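Local coordinates for protein fervidolysin (Fervidobacterium pennivorans, PDB 1R6V) that degrades keratin into peptides as a calcium-binding serine protease of the subtilisin type, allowing its bacterium to grow on native feathers, at residues N155-V160 and H259-M264; K225-V230 and I253-D258; G288-V293 and A401-I406. The protein carries 1 engineered substitution. One frame throughout, in Å; residues are numbered along the deposited sequence.

Contact 1: residues N155-V160 and H259-M264; sequences NIIVAV and HGAKVM
Two flat peptide groups carry the polar part of this contact: Lys262 N lies in the plane of the Ile157 carbonyl, and Ala159 N in that of Val263. The segments belong to neighbouring parallel strands, 157-162 and 263-269, of the central sheet of the subtilisin-like alpha/beta fold, with Val158 level with Val263 and Ala159 with Met264. The bonds are nearly straight: Lys262 N to Ile157 O is 2.9 Å at 162°, and Ala159 N to Val263 O has the same length at 160°. The imidazole of His259 turns away from 155-160 and stacks on the ring of Trp255.

Each side of the sheet adds its own packing. On the side of Val158 and Val263 the two valines stand side by side and point the same way. Val263 CG1, set between the backbone N and the carbonyl carbon (chi1 55°), reaches Val158 CG2 at 3.6 Å. Helix 380-397 covers this side. On the other, Ala159 CB lies 3.9 Å from Ala261 CB and 3.8 Å from Met264 CG, beneath helix 246-258.

Where the strand is entered, Ile157 faces the turn 259-261. Its CG2 sits 3.7 Å from Ala261 CA, and CD1 lies beside the carbonyl oxygens of His259 and Gly260. An alanine here would remove CG1, CG2 and CD1 and would probably open a gap at the turn, with Ala261 CA losing the CG2 methyl and His259 O the CD1 methyl beside it. Gly260 is the C-prime residue of the Schellman motif that ends helix 246-258. A CB on it would clash with the carbonyl oxygen of His259 and would stand 3.3 Å from Ile157 CD1.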
loop_
_atom_site.group_PDB
_atom_site.type_symbol
_atom_site.label_atom_id
_atom_site.label_comp_id
_atom_site.label_asym_id
_atom_site.label_seq_id
_atom_site.Cartn_x
_atom_site.Cartn_y
_atom_site.Cartn_z
ATOM N N ASN A 155 -23.985 5.119 -17.900
ATOM C CA ASN A 155 -23.876 5.991 -16.718
ATOM C C ASN A 155 -22.741 5.646 -15.752
ATOM O O ASN A 155 -22.604 6.294 -14.712
ATOM C CB ASN A 155 -25.181 6.014 -15.911
ATOM C CG ASN A 155 -26.379 6.461 -16.745
ATOM O OD1 ASN A 155 -26.283 7.396 -17.537
ATOM N ND2 ASN A 155 -27.510 5.807 -16.545
ATOM N N ILE A 156 -21.947 4.634 -16.073
ATOM C CA ILE A 156 -20.854 4.256 -15.183
ATOM C C ILE A 156 -19.602 5.029 -15.573
ATOM O O ILE A 156 -19.241 5.073 -16.746
ATOM C CB ILE A 156 -20.565 2.720 -15.253
ATOM C CG1 ILE A 156 -21.817 1.920 -14.872
ATOM C CG2 ILE A 156 -19.406 2.365 -14.306
ATOM C CD1 ILE A 156 -22.441 2.307 -13.519
ATOM N N ILE A 157 -18.961 5.663 -14.591
ATOM C CA ILE A 157 -17.734 6.424 -14.835
ATOM C C ILE A 157 -16.546 5.552 -14.420
ATOM O O ILE A 157 -16.479 5.072 -13.295
ATOM C CB ILE A 157 -17.709 7.739 -14.006
ATOM C CG1 ILE A 157 -18.763 8.707 -14.550
ATOM C CG2 ILE A 157 -16.327 8.405 -14.086
ATOM C CD1 ILE A 157 -18.990 9.923 -13.656
ATOM N N VAL A 158 -15.614 5.350 -15.348
ATOM C CA VAL A 158 -14.424 4.536 -15.091
ATOM C C VAL A 158 -13.188 5.426 -15.063
ATOM O O VAL A 158 -12.909 6.120 -16.056
ATOM C CB VAL A 158 -14.195 3.525 -16.242
ATOM C CG1 VAL A 158 -12.902 2.754 -16.026
ATOM C CG2 VAL A 158 -15.384 2.585 -16.359
ATOM N N ALA A 159 -12.448 5.403 -13.962
ATOM C CA ALA A 159 -11.231 6.204 -13.890
ATOM C C ALA A 159 -10.068 5.385 -14.403
ATOM O O ALA A 159 -9.823 4.271 -13.937
ATOM C CB ALA A 159 -10.949 6.660 -12.465
ATOM N N VAL A 160 -9.369 5.942 -15.386
ATOM C CA VAL A 160 -8.192 5.284 -15.944
ATOM C C VAL A 160 -7.021 6.043 -15.296
ATOM O O VAL A 160 -6.689 7.158 -15.688
ATOM C CB VAL A 160 -8.189 5.375 -17.497
ATOM C CG1 VAL A 160 -6.801 5.008 -18.058
ATOM C CG2 VAL A 160 -9.238 4.400 -18.063
ATOM N N HIS A 259 -15.668 12.705 -7.580
ATOM C CA HIS A 259 -16.332 13.105 -8.803
ATOM C C HIS A 259 -17.104 11.995 -9.491
ATOM O O HIS A 259 -17.398 12.086 -10.681
ATOM C CB HIS A 259 -15.320 13.743 -9.761
ATOM C CG HIS A 259 -14.891 15.112 -9.336
ATOM N ND1 HIS A 259 -15.338 16.257 -9.962
ATOM C CD2 HIS A 259 -14.154 15.527 -8.278
ATOM C CE1 HIS A 259 -14.904 17.316 -9.302
ATOM N NE2 HIS A 259 -14.183 16.902 -8.275
ATOM N N GLY A 260 -17.410 10.936 -8.746
ATOM C CA GLY A 260 -18.243 9.892 -9.306
ATOM C C GLY A 260 -17.724 8.623 -9.945
ATOM O O GLY A 260 -18.554 7.825 -10.394
ATOM N N ALA A 261 -16.410 8.412 -10.021
ATOM C CA ALA A 261 -15.919 7.162 -10.611
ATOM C C ALA A 261 -16.415 5.984 -9.765
ATOM O O ALA A 261 -16.377 6.049 -8.538
ATOM C CB ALA A 261 -14.377 7.162 -10.662
ATOM N N LYS A 262 -16.906 4.919 -10.407
ATOM C CA LYS A 262 -17.370 3.748 -9.666
ATOM C C LYS A 262 -16.410 2.567 -9.781
ATOM O O LYS A 262 -16.532 1.581 -9.057
ATOM C CB LYS A 262 -18.777 3.338 -10.115
ATOM C CG LYS A 262 -19.842 4.357 -9.756
ATOM C CD LYS A 262 -19.794 4.710 -8.297
ATOM C CE LYS A 262 -20.745 5.863 -7.988
ATOM N NZ LYS A 262 -20.599 6.307 -6.572
ATOM N N VAL A 263 -15.466 2.657 -10.711
ATOM C CA VAL A 263 -14.445 1.621 -10.836
ATOM C C VAL A 263 -13.202 2.320 -11.399
ATOM O O VAL A 263 -13.319 3.293 -12.150
ATOM C CB VAL A 263 -14.903 0.438 -11.760
ATOM C CG1 VAL A 263 -15.339 0.961 -13.128
ATOM C CG2 VAL A 263 -13.770 -0.578 -11.900
ATOM N N MET A 264 -12.020 1.879 -10.968
ATOM C CA MET A 264 -10.750 2.455 -11.449
ATOM C C MET A 264 -9.854 1.346 -11.959
ATOM O O MET A 264 -9.853 0.251 -11.408
ATOM C CB MET A 264 -9.992 3.161 -10.317
ATOM C CG MET A 264 -10.819 4.228 -9.584
ATOM S SD MET A 264 -9.754 5.469 -8.711
ATOM C CE MET A 264 -10.963 6.103 -7.482
#

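Contact 2: residues K225-V230 and I253-D258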
loop_
_atom_site.group_PDB
_atom_site.type_symbol
_atom_site.label_atom_id
_atom_site.label_comp_id
_atom_site.label_asym_id
_atom_site.label_seq_id
_atom_site.Cartn_x
_atom_site.Cartn_y
_atom_site.Cartn_z
ATOM N N LYS A 225 -18.109 5.728 -19.528
ATOM C CA LYS A 225 -17.354 6.939 -19.820
ATOM C C LYS A 225 -16.006 6.806 -19.136
ATOM O O LYS A 225 -15.899 6.196 -18.076
ATOM C CB LYS A 225 -18.070 8.185 -19.283
ATOM C CG LYS A 225 -19.363 8.524 -20.015
ATOM C CD LYS A 225 -19.084 8.875 -21.461
ATOM C CE LYS A 225 -20.271 9.584 -22.110
ATOM N NZ LYS A 225 -21.469 8.714 -22.157
ATOM N N ILE A 226 -14.993 7.411 -19.742
ATOM C CA ILE A 226 -13.632 7.353 -19.232
ATOM C C ILE A 226 -13.219 8.654 -18.555
ATOM O O ILE A 226 -13.302 9.729 -19.155
ATOM C CB ILE A 226 -12.633 7.082 -20.386
ATOM C CG1 ILE A 226 -12.973 5.760 -21.084
ATOM C CG2 ILE A 226 -11.189 7.079 -19.850
ATOM C CD1 ILE A 226 -12.795 4.535 -20.217
ATOM N N MET A 227 -12.749 8.545 -17.317
ATOM C CA MET A 227 -12.272 9.707 -16.561
ATOM C C MET A 227 -10.758 9.542 -16.421
ATOM O O MET A 227 -10.289 8.703 -15.668
ATOM C CB MET A 227 -12.926 9.751 -15.164
ATOM C CG MET A 227 -12.318 10.791 -14.190
ATOM S SD MET A 227 -13.057 10.624 -12.506
ATOM C CE MET A 227 -14.582 11.698 -12.729
ATOM N N PRO A 228 -9.976 10.324 -17.176
ATOM C CA PRO A 228 -8.521 10.193 -17.066
ATOM C C PRO A 228 -7.923 10.853 -15.818
ATOM O O PRO A 228 -8.269 11.989 -15.476
ATOM C CB PRO A 228 -8.006 10.828 -18.362
ATOM C CG PRO A 228 -9.110 11.735 -18.786
ATOM C CD PRO A 228 -10.374 11.048 -18.396
ATOM N N ILE A 229 -7.064 10.109 -15.129
ATOM C CA ILE A 229 -6.350 10.596 -13.948
ATOM C C ILE A 229 -4.891 10.374 -14.309
ATOM O O ILE A 229 -4.438 9.237 -14.456
ATOM C CB ILE A 229 -6.702 9.810 -12.654
ATOM C CG1 ILE A 229 -8.218 9.850 -12.387
ATOM C CG2 ILE A 229 -5.897 10.389 -11.470
ATOM C CD1 ILE A 229 -8.811 11.247 -12.006
ATOM N N VAL A 230 -4.146 11.462 -14.469
ATOM C CA VAL A 230 -2.762 11.342 -14.885
ATOM C C VAL A 230 -1.797 11.134 -13.734
ATOM O O VAL A 230 -1.524 12.065 -12.976
ATOM C CB VAL A 230 -2.339 12.602 -15.691
ATOM C CG1 VAL A 230 -0.903 12.461 -16.208
ATOM C CG2 VAL A 230 -3.306 12.804 -16.846
ATOM N N ILE A 253 -6.893 9.843 -6.811
ATOM C CA ILE A 253 -7.860 8.801 -6.448
ATOM C C ILE A 253 -9.004 9.425 -5.669
ATOM O O ILE A 253 -10.174 9.102 -5.887
ATOM C CB ILE A 253 -7.195 7.696 -5.600
ATOM C CG1 ILE A 253 -6.339 6.811 -6.519
ATOM C CG2 ILE A 253 -8.250 6.844 -4.862
ATOM C CD1 ILE A 253 -5.434 5.839 -5.753
ATOM N N ILE A 254 -8.661 10.340 -4.775
ATOM C CA ILE A 254 -9.698 11.027 -3.999
ATOM C C ILE A 254 -10.578 11.872 -4.938
ATOM O O ILE A 254 -11.810 11.888 -4.828
ATOM C CB ILE A 254 -9.074 11.939 -2.910
ATOM C CG1 ILE A 254 -8.747 11.142 -1.635
ATOM C CG2 ILE A 254 -10.108 13.002 -2.488
ATOM C CD1 ILE A 254 -7.905 9.889 -1.806
ATOM N N TRP A 255 -9.945 12.589 -5.861
ATOM C CA TRP A 255 -10.672 13.414 -6.815
ATOM C C TRP A 255 -11.636 12.542 -7.628
ATOM O O TRP A 255 -12.814 12.869 -7.788
ATOM C CB TRP A 255 -9.687 14.088 -7.772
ATOM C CG TRP A 255 -10.263 15.184 -8.607
ATOM C CD1 TRP A 255 -10.271 16.528 -8.321
ATOM C CD2 TRP A 255 -10.886 15.044 -9.894
ATOM N NE1 TRP A 255 -10.857 17.228 -9.357
ATOM C CE2 TRP A 255 -11.244 16.342 -10.331
ATOM C CE3 TRP A 255 -11.181 13.946 -10.719
ATOM C CZ2 TRP A 255 -11.881 16.568 -11.564
ATOM C CZ3 TRP A 255 -11.818 14.174 -11.949
ATOM C CH2 TRP A 255 -12.157 15.473 -12.353
ATOM N N ALA A 256 -11.134 11.422 -8.141
ATOM C CA ALA A 256 -11.966 10.532 -8.953
ATOM C C ALA A 256 -13.160 9.995 -8.170
ATOM O O ALA A 256 -14.276 9.891 -8.697
ATOM C CB ALA A 256 -11.127 9.366 -9.478
ATOM N N THR A 257 -12.912 9.621 -6.924
ATOM C CA THR A 257 -13.973 9.109 -6.060
ATOM C C THR A 257 -15.018 10.194 -5.810
ATOM O O THR A 257 -16.228 9.963 -5.922
ATOM C CB THR A 257 -13.404 8.671 -4.700
ATOM O OG1 THR A 257 -12.467 7.603 -4.902
ATOM C CG2 THR A 257 -14.529 8.196 -3.761
ATOM N N ASP A 258 -14.533 11.377 -5.462
ATOM C CA ASP A 258 -15.408 12.507 -5.173
ATOM C C ASP A 258 -16.203 12.954 -6.386
ATOM O O ASP A 258 -17.282 13.529 -6.241
ATOM C CB ASP A 258 -14.606 13.702 -4.655
ATOM C CG ASP A 258 -14.102 13.505 -3.243
ATOM O OD1 ASP A 258 -14.499 12.523 -2.577
ATOM O OD2 ASP A 258 -13.301 14.348 -2.796
#
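Met227 and Ile229, alternate residues of strand 225-230, project as two bumps toward one flank of the helix, where Ala256 makes the shallow spot and the indole of Trp255 the raised border. The strand and helix segments run nearly antiparallel (161°), their axes 9.5 Å apart at closest approach, a spacing bridged entirely by apolar side chains. Met227 SD fits over the low backbone at Ala256, 3.7 Å from Ala256 CA. A bend at chi3 (-86°) then brings Met227 CE to 3.8 Å from Trp255 CZ3. The sulfur lies at the edge of the indole, 5.1 Å from the centroid of the Trp255 six-membered ring and 76° off its normal, a Met-aromatic contact. Ile229 fills the adjoining part of the hollow with its CD1, which touches Trp255 CE3 at 3.8 Å and Ala256 CB at 3.9 Å. The small methyl of Ala256 is thus shared by both bumps. Tyr180 also stacks on Trp255. Strand 225-230 leads by way of helix 246-258 to strand 263-269, parallel to it, with strand 157-162 between the two in the sheet: a beta-alpha-beta crossover of the subtilase catalytic domain.

Contact 3: residues G288-V293 and A401-I406; sequences GVVMVV and AKPWQI
Pro403 sets its ring against the backbone at Gly288 and Val289, with Pro403 CG 3.8 Å from Gly288 O. In the subtilisin-like fold this joins the start of helix 403-413 to the entry of the parallel strand 290-294. Gly288, at positive phi, is the C-prime residue of the Schellman motif that ends helix 275-286, and the chain turns there into the strand. Val289 O, 3.8 Å from the same Pro403 CG, is buried here and has no polar partner in the model. Further along, Val290 presents CG2, anti to its carbonyl carbon, to the first turn of the helix. That methyl is 4.1 Å from Pro403 CA and 4.3 Å from Ile406 CB, so the packing is light. Val391 of helix 380-397 touches both Val290 and Ile406, closing the apolar cluster.

Two waters lie between Gly288 O and Ala401 O, 2.8 and 2.6 Å from Ala401 O and slightly farther from Gly288 O. Outside the pair, Trp404 N bonds His492 ND1 in the Ig-like domain. Gln405 CG lies 3.5 Å above the Trp404 ring, over its centre. From there Gln405 OE1 accepts Lys402 N, the amide of the N-cap residue, on a lone pair at 2.9 Å.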
loop_
_atom_site.group_PDB
_atom_site.type_symbol
_atom_site.label_atom_id
_atom_site.label_comp_id
_atom_site.label_asym_id
_atom_site.label_seq_id
_atom_site.Cartn_x
_atom_site.Cartn_y
_atom_site.Cartn_z
ATOM N N GLY A 288 -17.637 2.871 -2.138
ATOM C CA GLY A 288 -18.191 1.899 -3.065
ATOM C C GLY A 288 -17.508 1.754 -4.408
ATOM O O GLY A 288 -18.087 1.159 -5.313
ATOM N N VAL A 289 -16.293 2.276 -4.550
ATOM C CA VAL A 289 -15.595 2.172 -5.829
ATOM C C VAL A 289 -14.772 0.898 -5.885
ATOM O O VAL A 289 -14.079 0.546 -4.920
ATOM C CB VAL A 289 -14.642 3.364 -6.093
ATOM C CG1 VAL A 289 -15.326 4.704 -5.777
ATOM C CG2 VAL A 289 -13.393 3.190 -5.309
ATOM N N VAL A 290 -14.842 0.221 -7.030
ATOM C CA VAL A 290 -14.115 -1.026 -7.263
ATOM C C VAL A 290 -12.742 -0.661 -7.790
ATOM O O VAL A 290 -12.629 0.213 -8.639
ATOM C CB VAL A 290 -14.861 -1.900 -8.303
ATOM C CG1 VAL A 290 -14.027 -3.143 -8.677
ATOM C CG2 VAL A 290 -16.193 -2.334 -7.699
ATOM N N MET A 291 -11.706 -1.320 -7.275
ATOM C CA MET A 291 -10.340 -1.030 -7.695
ATOM C C MET A 291 -9.731 -2.261 -8.359
ATOM O O MET A 291 -9.478 -3.248 -7.686
ATOM C CB MET A 291 -9.506 -0.607 -6.472
ATOM C CG MET A 291 -10.020 0.700 -5.800
ATOM S SD MET A 291 -9.898 2.282 -6.730
ATOM C CE MET A 291 -8.532 3.157 -5.795
ATOM N N VAL A 292 -9.522 -2.173 -9.676
ATOM C CA VAL A 292 -8.949 -3.255 -10.489
ATOM C C VAL A 292 -7.464 -2.932 -10.664
ATOM O O VAL A 292 -7.110 -1.824 -11.086
ATOM C CB VAL A 292 -9.652 -3.324 -11.874
ATOM C CG1 VAL A 292 -9.038 -4.444 -12.724
ATOM C CG2 VAL A 292 -11.172 -3.590 -11.673
ATOM N N VAL A 293 -6.606 -3.881 -10.319
ATOM C CA VAL A 293 -5.158 -3.664 -10.417
ATOM C C VAL A 293 -4.515 -4.828 -11.137
ATOM O O VAL A 293 -4.804 -5.997 -10.849
ATOM C CB VAL A 293 -4.515 -3.554 -9.020
ATOM C CG1 VAL A 293 -3.019 -3.230 -9.141
ATOM C CG2 VAL A 293 -5.239 -2.502 -8.214
ATOM N N ALA A 401 -24.449 -3.054 -5.850
ATOM C CA ALA A 401 -23.362 -3.946 -5.448
ATOM C C ALA A 401 -22.257 -3.289 -4.643
ATOM O O ALA A 401 -21.854 -2.159 -4.912
ATOM C CB ALA A 401 -22.748 -4.627 -6.676
ATOM N N LYS A 402 -21.766 -4.026 -3.653
ATOM C CA LYS A 402 -20.651 -3.557 -2.832
ATOM C C LYS A 402 -19.437 -4.128 -3.546
ATOM O O LYS A 402 -19.557 -5.114 -4.272
ATOM C CB LYS A 402 -20.763 -4.120 -1.418
ATOM C CG LYS A 402 -21.953 -3.542 -0.678
ATOM C CD LYS A 402 -22.160 -4.183 0.669
ATOM C CE LYS A 402 -23.239 -3.440 1.443
ATOM N NZ LYS A 402 -24.514 -3.328 0.667
ATOM N N PRO A 403 -18.256 -3.520 -3.366
ATOM C CA PRO A 403 -17.080 -4.057 -4.051
ATOM C C PRO A 403 -16.811 -5.553 -3.892
ATOM O O PRO A 403 -16.484 -6.230 -4.872
ATOM C CB PRO A 403 -15.948 -3.165 -3.530
ATOM C CG PRO A 403 -16.663 -1.820 -3.437
ATOM C CD PRO A 403 -17.958 -2.216 -2.741
ATOM N N TRP A 404 -16.961 -6.093 -2.686
ATOM C CA TRP A 404 -16.705 -7.518 -2.520
ATOM C C TRP A 404 -17.697 -8.358 -3.329
ATOM O O TRP A 404 -17.356 -9.438 -3.811
ATOM C CB TRP A 404 -16.735 -7.933 -1.042
ATOM C CG TRP A 404 -18.095 -7.996 -0.373
ATOM C CD1 TRP A 404 -18.625 -7.081 0.493
ATOM C CD2 TRP A 404 -19.039 -9.077 -0.435
ATOM N NE1 TRP A 404 -19.834 -7.527 0.978
ATOM C CE2 TRP A 404 -20.107 -8.748 0.426
ATOM C CE3 TRP A 404 -19.082 -10.291 -1.136
ATOM C CZ2 TRP A 404 -21.207 -9.592 0.606
ATOM C CZ3 TRP A 404 -20.174 -11.122 -0.957
ATOM C CH2 TRP A 404 -21.221 -10.770 -0.092
ATOM N N GLN A 405 -18.916 -7.854 -3.498
ATOM C CA GLN A 405 -19.904 -8.606 -4.260
ATOM C C GLN A 405 -19.516 -8.676 -5.730
ATOM O O GLN A 405 -19.706 -9.699 -6.384
ATOM C CB GLN A 405 -21.285 -7.970 -4.120
ATOM C CG GLN A 405 -21.869 -8.066 -2.723
ATOM C CD GLN A 405 -23.254 -7.423 -2.637
ATOM O OE1 GLN A 405 -23.397 -6.209 -2.750
ATOM N NE2 GLN A 405 -24.273 -8.244 -2.443
ATOM N N ILE A 406 -18.984 -7.579 -6.252
ATOM C CA ILE A 406 -18.554 -7.569 -7.642
ATOM C C ILE A 406 -17.399 -8.543 -7.804
ATOM O O ILE A 406 -17.385 -9.351 -8.743
ATOM C CB ILE A 406 -18.112 -6.151 -8.086
ATOM C CG1 ILE A 406 -19.336 -5.224 -8.149
ATOM C CG2 ILE A 406 -17.374 -6.232 -9.452
ATOM C CD1 ILE A 406 -20.380 -5.628 -9.211
HETATM O O HOH W 1 -19.251 -1.816 -5.896
HETATM O O HOH W 2 -20.498 -0.116 -3.917
#

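In the fold
All three contacts belong to the sheet of the catalytic domain. Contacts 1 and 2, with centres about 7 Å apart, meet through the neighbouring strands 157-162 and 225-230: Val158 O is 2.7 Å from Met227 N. Along the chain contact 2 is nested inside the loop that contact 1 closes. Contact 3 follows in series, its centre about 11 Å from that of contact 1, across the next strand pair, where Met264 N lies 2.9 Å from Val290 O. The side chains of Ile229 and Ala159 are about 7 and 9 Å from that of Asp162, the inferred charge-relay aspartate, whereas contact 3 lies away from the catalytic and calcium sites.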